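Local coordinates for Bcl10-interacting CARD protein (Homo sapiens, PDB 4FH0), which binds BCL10 through its caspase recruitment domain, the part described here, and plays a role in inhibiting BCL10-induced activation of NF-kappa-B, at residues 9-14 with 76-81; 31-36 with 47-52; 41-46 with 68-73. The protein carries 2 engineered substitutions. All coordinates share one frame; numbering follows the deposited sequence. Where two conformers were deposited one is given.

Interaction 1: 9-14 with 76-81. With SO4 (sulfate ion), chain C.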
loop_
_atom_site.group_PDB
_atom_site.type_symbol
_atom_site.label_atom_id
_atom_site.label_comp_id
_atom_site.label_asym_id
_atom_site.label_seq_id
_atom_site.Cartn_x
_atom_site.Cartn_y
_atom_site.Cartn_z
ATOM N N ASP A 9 -13.451 -1.174 -0.986
ATOM C CA ASP A 9 -14.032 -0.119 -1.831
ATOM C C ASP A 9 -13.219 1.167 -1.749
ATOM O O ASP A 9 -12.974 1.825 -2.762
ATOM C CB ASP A 9 -15.481 0.229 -1.446
ATOM C CG ASP A 9 -16.430 -0.905 -1.596
ATOM O OD1 ASP A 9 -16.366 -1.623 -2.615
ATOM O OD2 ASP A 9 -17.262 -1.053 -0.666
ATOM N N ARG A 10 -12.769 1.514 -0.551
ATOM C CA ARG A 10 -11.959 2.713 -0.392
ATOM C C ARG A 10 -10.682 2.592 -1.211
ATOM O O ARG A 10 -10.281 3.527 -1.913
ATOM C CB ARG A 10 -11.626 2.954 1.084
ATOM C CG ARG A 10 -12.833 3.376 1.895
ATOM C CD ARG A 10 -12.461 3.726 3.332
ATOM N NE ARG A 10 -11.549 4.854 3.360
ATOM C CZ ARG A 10 -10.755 5.176 4.374
ATOM N NH1 ARG A 10 -10.760 4.470 5.495
ATOM N NH2 ARG A 10 -9.955 6.213 4.246
ATOM N N LEU A 11 -10.028 1.441 -1.132
ATOM C CA LEU A 11 -8.758 1.270 -1.829
ATOM C C LEU A 11 -8.938 1.368 -3.339
ATOM O O LEU A 11 -8.113 1.983 -4.029
ATOM C CB LEU A 11 -8.070 -0.040 -1.444
ATOM C CG LEU A 11 -6.591 -0.092 -1.844
ATOM C CD1 LEU A 11 -5.793 1.051 -1.206
ATOM C CD2 LEU A 11 -5.985 -1.428 -1.493
ATOM N N VAL A 12 -10.000 0.763 -3.857
ATOM C CA VAL A 12 -10.295 0.889 -5.278
ATOM C C VAL A 12 -10.466 2.353 -5.632
ATOM O O VAL A 12 -9.907 2.824 -6.621
ATOM C CB VAL A 12 -11.553 0.078 -5.653
ATOM C CG1 VAL A 12 -12.110 0.508 -7.029
ATOM C CG2 VAL A 12 -11.238 -1.407 -5.621
ATOM N N GLN A 13 -11.226 3.079 -4.821
ATOM C CA GLN A 13 -11.457 4.495 -5.080
ATOM C C GLN A 13 -10.148 5.289 -5.068
ATOM O O GLN A 13 -9.922 6.111 -5.940
ATOM C CB GLN A 13 -12.422 5.111 -4.059
ATOM C CG GLN A 13 -12.718 6.574 -4.347
ATOM C CD GLN A 13 -13.625 7.240 -3.311
ATOM O OE1 GLN A 13 -14.166 6.586 -2.415
ATOM N NE2 GLN A 13 -13.761 8.559 -3.415
ATOM N N ASP A 14 -9.291 5.012 -4.092
ATOM C CA ASP A 14 -8.072 5.776 -3.876
ATOM C C ASP A 14 -6.895 5.390 -4.757
ATOM O O ASP A 14 -5.875 6.073 -4.734
ATOM C CB ASP A 14 -7.626 5.618 -2.416
ATOM C CG ASP A 14 -8.525 6.335 -1.434
ATOM O OD1 ASP A 14 -9.228 7.283 -1.844
ATOM O OD2 ASP A 14 -8.507 5.980 -0.234
ATOM N N ARG A 76 -9.486 -7.295 5.299
ATOM C CA ARG A 76 -8.500 -7.176 6.370
ATOM C C ARG A 76 -7.190 -6.604 5.840
ATOM O O ARG A 76 -6.522 -5.792 6.489
ATOM C CB ARG A 76 -8.249 -8.548 7.010
ATOM N N ASP A 77 -6.809 -7.038 4.655
ATOM C CA ASP A 77 -5.555 -6.611 4.068
ATOM C C ASP A 77 -5.640 -5.142 3.692
ATOM O O ASP A 77 -4.694 -4.401 3.924
ATOM C CB ASP A 77 -5.194 -7.503 2.887
ATOM C CG ASP A 77 -4.813 -8.909 3.329
ATOM O OD1 ASP A 77 -5.273 -9.336 4.405
ATOM O OD2 ASP A 77 -4.030 -9.565 2.642
ATOM N N CYS A 78 -6.696 -4.723 3.151
ATOM C CA CYS A 78 -6.892 -3.335 2.783
ATOM C C CYS A 78 -6.909 -2.451 4.048
ATOM O O CYS A 78 -6.352 -1.366 4.050
ATOM C CB CYS A 78 -8.174 -3.193 1.963
ATOM S SG CYS A 78 -8.077 -3.989 0.326
ATOM N N GLN A 79 -7.562 -2.899 5.091
ATOM C CA GLN A 79 -7.558 -2.168 6.356
ATOM C C GLN A 79 -6.138 -1.974 6.890
ATOM O O GLN A 79 -5.763 -0.873 7.300
ATOM C CB GLN A 79 -8.410 -2.911 7.384
ATOM C CG GLN A 79 -8.444 -2.205 8.723
ATOM C CD GLN A 79 -9.478 -2.776 9.690
ATOM O OE1 GLN A 79 -10.018 -3.867 9.496
ATOM N NE2 GLN A 79 -9.764 -2.023 10.735
ATOM N N GLU A 80 -5.335 -3.034 6.859
ATOM C CA GLU A 80 -3.966 -2.937 7.334
ATOM C C GLU A 80 -3.160 -1.980 6.475
ATOM O O GLU A 80 -2.311 -1.264 6.988
ATOM C CB GLU A 80 -3.313 -4.321 7.394
ATOM C CG GLU A 80 -3.965 -5.254 8.397
ATOM C CD GLU A 80 -3.850 -4.764 9.839
ATOM O OE1 GLU A 80 -2.891 -4.037 10.179
ATOM O OE2 GLU A 80 -4.724 -5.122 10.644
ATOM N N PHE A 81 -3.405 -1.971 5.169
ATOM C CA PHE A 81 -2.727 -1.018 4.314
ATOM C C PHE A 81 -3.022 0.414 4.763
ATOM O O PHE A 81 -2.117 1.239 4.836
ATOM C CB PHE A 81 -3.111 -1.198 2.845
ATOM C CG PHE A 81 -2.570 -0.118 1.981
ATOM C CD1 PHE A 81 -1.243 -0.124 1.584
ATOM C CD2 PHE A 81 -3.379 0.927 1.582
ATOM C CE1 PHE A 81 -0.738 0.908 0.788
ATOM C CE2 PHE A 81 -2.863 1.965 0.834
ATOM C CZ PHE A 81 -1.550 1.950 0.423
HETATM S S SO4 C . -8.126 5.113 8.013
HETATM O O1 SO4 C . -8.050 5.582 6.625
HETATM O O2 SO4 C . -9.301 4.263 8.173
HETATM O O3 SO4 C . -6.904 4.415 8.390
HETATM O O4 SO4 C . -8.261 6.281 8.905
#
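L11 and C78 mark the closest approach of two helix segments that run in broadly the same direction but clearly inclined to each other, with L11 CA 6.8 Å from C78 CA. They belong to helices 7-18 and 75-88 of the caspase recruitment domain (CARD), a six-helix bundle of the death fold. All of the direct contact passes through L11, whose side chain forks between two partners. A chi1 of -165° sets CG anti to the backbone N, and the fork beyond it gives each partner one methyl: CD2 lies 3.8 Å from C78 SG, while CD1 sits 3.7 Å from F81 CE2 and approaches the phenyl ring obliquely. The side chains of L11 and F81 cross at about a right angle. Around this core, L11 and F81 both also meet L70 and the engineered M67 of helix 59-73. C78 in turn touches C8, its partner in the redox-active disulfide, one helical turn before L11.

R10 reaches past this apolar patch instead of entering it. Its chain bends at chi3 and presents one edge of the guanidinium to a sulfate, probably from the crystallisation liquor, whose sulfur lies in the guanidinium plane. NH1 and NH2 both donate to sulfate O1, and NH1 also donates to O2, 3.1 Å away; all three bonds are moderately bent. Y7, H93 and R99 complete the anion site, while R10 NE bonds S98 and the cation lies against Y82. A leucine in place of R10 would probably leave sulfate O1 without its two guanidinium donors and the Y82 ring without its cation. Between the two segments the contact is thus apolar, next to the disulfide that joins the same helices, while D14 bonds the hydroxyl of Y82 and the charge of R10 is paired with an anion beyond the core.

Interaction 2: 31-36 with 47-52; sequences RIILQL and KEAEKF
I33 turns its two branches to different residues of the facing helix: chi1 of -75° sets CG2 anti to the backbone N, against A49, while CG1 lies anti to the carbonyl carbon and the extended chi2 (162°) carries CD1 on to F52. In the six-helix death fold of the CARD this joins helix 26-37 to the short helix 46-52, the two segments running in broadly opposite directions. The backbones come close, I33 CA lying 6.0 Å from A49 CA, because A49 offers nothing larger than a methyl. I33 CG2 rests 3.6 Å from A49 CB and almost as near to A49 CA, so the branch packs on both.

F52 gives I33 only the root of its side chain. Although its CB faces I33, chi1 of -67° swings the ring off toward helix 59-73, where it packs on D65 and L66; F52 thus meets I33 with CB, while its ring goes to another helix. The side chains of I33 and F52 cross at about a right angle. I33 was refined in two conformers; the contacts given are those of one, and the exact distances are to that extent provisional.

At the start of helix 46-52, T45 and E48 form a capping box, in which E48 OE1 accepts from T45 N. At the other end, the carbonyl of F52 accepts from R62 NH1. That same oxygen, F52 O, lies 3.4 Å from I33 CD1, which also approaches F52 CB to 3.5 Å.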
loop_
_atom_site.group_PDB
_atom_site.type_symbol
_atom_site.label_atom_id
_atom_site.label_comp_id
_atom_site.label_asym_id
_atom_site.label_seq_id
_atom_site.Cartn_x
_atom_site.Cartn_y
_atom_site.Cartn_z
ATOM N N ARG A 31 8.741 1.422 3.823
ATOM C CA ARG A 31 8.309 1.292 5.208
ATOM C C ARG A 31 6.910 0.699 5.318
ATOM O O ARG A 31 6.630 -0.038 6.259
ATOM C CB ARG A 31 8.358 2.637 5.908
ATOM C CG ARG A 31 9.778 3.109 6.081
ATOM C CD ARG A 31 9.822 4.489 6.610
ATOM N NE ARG A 31 11.188 4.889 6.890
ATOM C CZ ARG A 31 11.607 6.147 6.957
ATOM N NH1 ARG A 31 10.783 7.165 6.729
ATOM N NH2 ARG A 31 12.872 6.388 7.232
ATOM N N ILE A 32 6.025 1.035 4.375
ATOM C CA ILE A 32 4.705 0.450 4.339
ATOM C C ILE A 32 4.807 -1.064 4.129
ATOM O O ILE A 32 4.112 -1.838 4.792
ATOM C CB ILE A 32 3.873 1.117 3.230
ATOM C CG1 ILE A 32 3.523 2.552 3.663
ATOM C CG2 ILE A 32 2.610 0.335 2.953
ATOM C CD1 ILE A 32 2.972 3.444 2.551
ATOM N N ILE A 33 5.665 -1.482 3.210
ATOM C CA ILE A 33 5.851 -2.897 2.947
ATOM C C ILE A 33 6.339 -3.603 4.208
ATOM O O ILE A 33 5.858 -4.688 4.564
ATOM C CB ILE A 33 6.808 -3.101 1.784
ATOM C CG1 ILE A 33 6.075 -2.779 0.488
ATOM C CG2 ILE A 33 7.353 -4.537 1.745
ATOM C CD1 ILE A 33 7.002 -2.524 -0.651
ATOM N N LEU A 34 7.283 -2.983 4.907
ATOM C CA LEU A 34 7.774 -3.576 6.148
ATOM C C LEU A 34 6.677 -3.695 7.199
ATOM O O LEU A 34 6.566 -4.711 7.875
ATOM C CB LEU A 34 8.955 -2.803 6.675
ATOM C CG LEU A 34 10.181 -3.080 5.807
ATOM C CD1 LEU A 34 11.325 -2.252 6.310
ATOM C CD2 LEU A 34 10.539 -4.555 5.821
ATOM N N GLN A 35 5.843 -2.677 7.301
ATOM C CA GLN A 35 4.715 -2.702 8.216
ATOM C C GLN A 35 3.777 -3.873 7.911
ATOM O O GLN A 35 3.246 -4.501 8.815
ATOM C CB GLN A 35 3.945 -1.393 8.099
ATOM C CG GLN A 35 2.995 -1.162 9.211
ATOM C CD GLN A 35 3.746 -0.998 10.508
ATOM O OE1 GLN A 35 4.781 -0.323 10.568
ATOM N NE2 GLN A 35 3.260 -1.629 11.528
ATOM N N LEU A 36 3.594 -4.157 6.623
ATOM C CA LEU A 36 2.715 -5.228 6.194
ATOM C C LEU A 36 3.384 -6.613 6.252
ATOM O O LEU A 36 2.715 -7.627 6.059
ATOM C CB LEU A 36 2.250 -4.963 4.776
ATOM C CG LEU A 36 1.410 -3.720 4.572
ATOM C CD1 LEU A 36 1.174 -3.471 3.072
ATOM C CD2 LEU A 36 0.090 -3.856 5.342
ATOM N N LYS A 47 8.957 -13.110 0.635
ATOM C CA LYS A 47 9.185 -13.068 -0.810
ATOM C C LYS A 47 8.363 -11.966 -1.481
ATOM O O LYS A 47 8.853 -11.272 -2.368
ATOM C CB LYS A 47 8.926 -14.431 -1.465
ATOM N N GLU A 48 7.127 -11.787 -1.039
ATOM C CA GLU A 48 6.290 -10.715 -1.593
ATOM C C GLU A 48 6.860 -9.352 -1.245
ATOM O O GLU A 48 6.880 -8.434 -2.076
ATOM C CB GLU A 48 4.858 -10.820 -1.084
ATOM C CG GLU A 48 4.123 -11.977 -1.725
ATOM C CD GLU A 48 2.834 -12.339 -1.045
ATOM O OE1 GLU A 48 2.607 -11.933 0.117
ATOM O OE2 GLU A 48 2.044 -13.066 -1.689
ATOM N N ALA A 49 7.297 -9.185 -0.002
ATOM C CA ALA A 49 7.915 -7.928 0.382
ATOM C C ALA A 49 9.128 -7.610 -0.496
ATOM O O ALA A 49 9.331 -6.464 -0.877
ATOM C CB ALA A 49 8.320 -7.960 1.846
ATOM N N GLU A 50 9.953 -8.606 -0.789
ATOM C CA GLU A 50 11.139 -8.355 -1.587
ATOM C C GLU A 50 10.752 -7.962 -3.005
ATOM O O GLU A 50 11.356 -7.087 -3.591
ATOM C CB GLU A 50 12.075 -9.569 -1.592
ATOM C CG GLU A 50 12.652 -9.929 -0.228
ATOM C CD GLU A 50 13.423 -8.806 0.452
ATOM O OE1 GLU A 50 13.997 -7.914 -0.224
ATOM O OE2 GLU A 50 13.463 -8.832 1.701
ATOM N N LYS A 51 9.730 -8.611 -3.549
ATOM C CA LYS A 51 9.217 -8.262 -4.866
ATOM C C LYS A 51 8.764 -6.796 -4.914
ATOM O O LYS A 51 9.104 -6.053 -5.849
ATOM C CB LYS A 51 8.045 -9.188 -5.217
ATOM C CG LYS A 51 7.314 -8.834 -6.502
ATOM C CD LYS A 51 6.257 -9.870 -6.825
ATOM N N PHE A 52 7.993 -6.368 -3.916
ATOM C CA PHE A 52 7.489 -5.001 -3.925
ATOM C C PHE A 52 8.532 -3.933 -3.579
ATOM O O PHE A 52 8.291 -2.755 -3.814
ATOM C CB PHE A 52 6.255 -4.905 -3.037
ATOM C CG PHE A 52 5.068 -5.669 -3.579
ATOM C CD1 PHE A 52 4.602 -5.457 -4.866
ATOM C CD2 PHE A 52 4.412 -6.603 -2.803
ATOM C CE1 PHE A 52 3.531 -6.163 -5.353
ATOM C CE2 PHE A 52 3.307 -7.298 -3.297
ATOM C CZ PHE A 52 2.889 -7.076 -4.571
#

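Interaction 3: 41-46 with 68-73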
loop_
_atom_site.group_PDB
_atom_site.type_symbol
_atom_site.label_atom_id
_atom_site.label_comp_id
_atom_site.label_asym_id
_atom_site.label_seq_id
_atom_site.Cartn_x
_atom_site.Cartn_y
_atom_site.Cartn_z
ATOM N N PRO A 41 -1.613 -8.978 11.672
ATOM C CA PRO A 41 -1.441 -10.041 10.695
ATOM C C PRO A 41 -0.303 -9.733 9.758
ATOM O O PRO A 41 0.063 -8.586 9.540
ATOM C CB PRO A 41 -2.771 -10.033 9.931
ATOM C CG PRO A 41 -3.259 -8.651 10.060
ATOM C CD PRO A 41 -2.855 -8.216 11.441
ATOM N N GLN A 42 0.266 -10.782 9.205
ATOM C CA GLN A 42 1.243 -10.632 8.145
ATOM C C GLN A 42 0.527 -10.617 6.803
ATOM O O GLN A 42 -0.049 -11.614 6.364
ATOM C CB GLN A 42 2.242 -11.773 8.180
ATOM C CG GLN A 42 3.308 -11.650 7.123
ATOM C CD GLN A 42 4.352 -12.744 7.211
ATOM O OE1 GLN A 42 4.031 -13.937 7.225
ATOM N NE2 GLN A 42 5.607 -12.349 7.280
ATOM N N ILE A 43 0.523 -9.451 6.177
ATOM C CA ILE A 43 -0.162 -9.266 4.911
ATOM C C ILE A 43 0.718 -9.681 3.738
ATOM O O ILE A 43 0.224 -10.229 2.740
ATOM C CB ILE A 43 -0.592 -7.812 4.784
ATOM C CG1 ILE A 43 -1.502 -7.435 5.967
ATOM C CG2 ILE A 43 -1.264 -7.544 3.450
ATOM C CD1 ILE A 43 -2.629 -8.383 6.223
ATOM N N LEU A 44 2.022 -9.443 3.863
ATOM C CA LEU A 44 2.995 -9.784 2.827
ATOM C C LEU A 44 4.046 -10.730 3.351
ATOM O O LEU A 44 4.669 -10.469 4.382
ATOM C CB LEU A 44 3.684 -8.528 2.309
ATOM C CG LEU A 44 2.805 -7.455 1.668
ATOM C CD1 LEU A 44 3.679 -6.247 1.290
ATOM C CD2 LEU A 44 2.057 -7.991 0.460
ATOM N N THR A 45 4.249 -11.828 2.632
ATOM C CA THR A 45 5.320 -12.742 2.973
ATOM C C THR A 45 6.672 -12.085 2.702
ATOM O O THR A 45 6.738 -11.046 2.051
ATOM C CB THR A 45 5.239 -14.011 2.112
ATOM O OG1 THR A 45 5.472 -13.659 0.746
ATOM C CG2 THR A 45 3.884 -14.681 2.255
ATOM N N ASN A 46 7.754 -12.691 3.175
ATOM C CA ASN A 46 9.073 -12.159 2.886
ATOM C C ASN A 46 9.340 -12.079 1.386
ATOM O O ASN A 46 9.874 -11.093 0.912
ATOM C CB ASN A 46 10.162 -13.008 3.549
ATOM C CG ASN A 46 10.235 -12.801 5.043
ATOM O OD1 ASN A 46 9.417 -12.095 5.641
ATOM N ND2 ASN A 46 11.215 -13.427 5.659
ATOM N N SER A 68 -3.293 -4.104 -6.531
ATOM C CA SER A 68 -4.033 -5.240 -7.052
ATOM C C SER A 68 -3.993 -6.403 -6.080
ATOM O O SER A 68 -4.985 -7.093 -5.885
ATOM C CB SER A 68 -3.465 -5.673 -8.393
ATOM O OG SER A 68 -3.616 -4.653 -9.354
ATOM N N HIS A 69 -2.827 -6.648 -5.504
ATOM C CA HIS A 69 -2.665 -7.710 -4.535
ATOM C C HIS A 69 -3.585 -7.528 -3.329
ATOM O O HIS A 69 -4.261 -8.468 -2.912
ATOM C CB HIS A 69 -1.201 -7.752 -4.111
ATOM C CG HIS A 69 -0.902 -8.772 -3.062
ATOM N ND1 HIS A 69 -0.226 -9.935 -3.341
ATOM C CD2 HIS A 69 -1.167 -8.797 -1.736
ATOM C CE1 HIS A 69 -0.097 -10.641 -2.232
ATOM N NE2 HIS A 69 -0.672 -9.981 -1.247
ATOM N N LEU A 70 -3.630 -6.315 -2.780
ATOM C CA LEU A 70 -4.452 -6.052 -1.606
ATOM C C LEU A 70 -5.928 -6.146 -1.942
ATOM O O LEU A 70 -6.706 -6.696 -1.162
ATOM C CB LEU A 70 -4.125 -4.674 -1.043
ATOM C CG LEU A 70 -2.707 -4.478 -0.511
ATOM C CD1 LEU A 70 -2.428 -3.007 -0.338
ATOM C CD2 LEU A 70 -2.502 -5.221 0.800
ATOM N N GLN A 71 -6.325 -5.589 -3.081
ATOM C CA GLN A 71 -7.731 -5.646 -3.478
ATOM C C GLN A 71 -8.214 -7.078 -3.635
ATOM O O GLN A 71 -9.372 -7.389 -3.284
ATOM C CB GLN A 71 -7.972 -4.846 -4.768
ATOM C CG GLN A 71 -7.754 -3.341 -4.576
ATOM C CD GLN A 71 -7.609 -2.551 -5.857
ATOM O OE1 GLN A 71 -7.894 -3.036 -6.932
ATOM N NE2 GLN A 71 -7.180 -1.311 -5.731
ATOM N N ARG A 72 -7.366 -7.957 -4.166
ATOM C CA ARG A 72 -7.790 -9.355 -4.353
ATOM C C ARG A 72 -7.792 -10.147 -3.041
ATOM O O ARG A 72 -8.546 -11.118 -2.888
ATOM C CB ARG A 72 -6.956 -10.056 -5.451
ATOM C CG ARG A 72 -5.548 -10.512 -5.093
ATOM C CD ARG A 72 -4.910 -11.356 -6.231
ATOM N NE ARG A 72 -4.828 -10.616 -7.495
ATOM C CZ ARG A 72 -3.762 -9.942 -7.935
ATOM N NH1 ARG A 72 -2.641 -9.899 -7.232
ATOM N NH2 ARG A 72 -3.824 -9.294 -9.091
ATOM N N SER A 73 -6.999 -9.724 -2.085
ATOM C CA SER A 73 -6.803 -10.402 -0.829
ATOM C C SER A 73 -7.792 -10.039 0.209
ATOM O O SER A 73 -7.800 -10.650 1.217
ATOM C CB SER A 73 -5.427 -10.088 -0.264
ATOM O OG SER A 73 -4.428 -10.561 -1.063
HETATM O O HOH W 1 0.065 -12.134 0.675
HETATM O O HOH W 2 -2.104 -10.463 1.381
#
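I43 and L70 supply the purely apolar part of this contact, which in the helical bundle of the CARD pins the loop between helices 26-37 and 46-52 to the C-terminal part of helix 59-73. Methyl meets methyl, I43 CG2 to L70 CD2 at 3.7 Å, the two side chains crossing at about a right angle. A mixed contact lies beside it: L44 CD2 comes within 3.8 Å of H69 NE2, slanting toward the imidazole. H69 reaches the loop because its CG is anti to the backbone N (chi1 178°), and it also touches E48 of helix 46-52.

The polar link is made through water. I43 O and H69 NE2 stand 4.1 Å apart, and two waters bridge them. Water 1 lies in the ring plane at the imidazole edge and donates to I43 O at 2.8 Å; water 2 donates to the same oxygen at 2.7 Å. Each is 3.0 Å from H69 NE2, and water 2 has in addition a weak bond to S73 OG.

Within the helix, S73 OG donates to H69 O over 2.8 Å from a direction tilted 34° off the carbonyl plane.

Solvent thus does what the protein's own atoms cannot at this spacing: the two waters probably share the task of satisfying the loop carbonyl, and the imidazole is tied to it while its neighbours pack as hydrocarbon.

How the interactions relate
From the N terminus, helix 7-18 opens the widest loop, which interaction 1 closes on helix 75-88, 62 residues on. Interactions 2 and 3 are both nested inside it. They cross each other: 31-36 comes first, then 41-46, then 47-52 and finally 68-73, so each leaves a segment between those of the other. L36 O probably bonds the backbone N of both I43 and L44, fastening the crossing pair. Interaction 1 meets interaction 3 where F81 packs on L70, and interaction 2 where F81 and I32 touch. Together they tie five of the six CARD helices, with interactions 1 and 2 on opposite sides of the chain's centre.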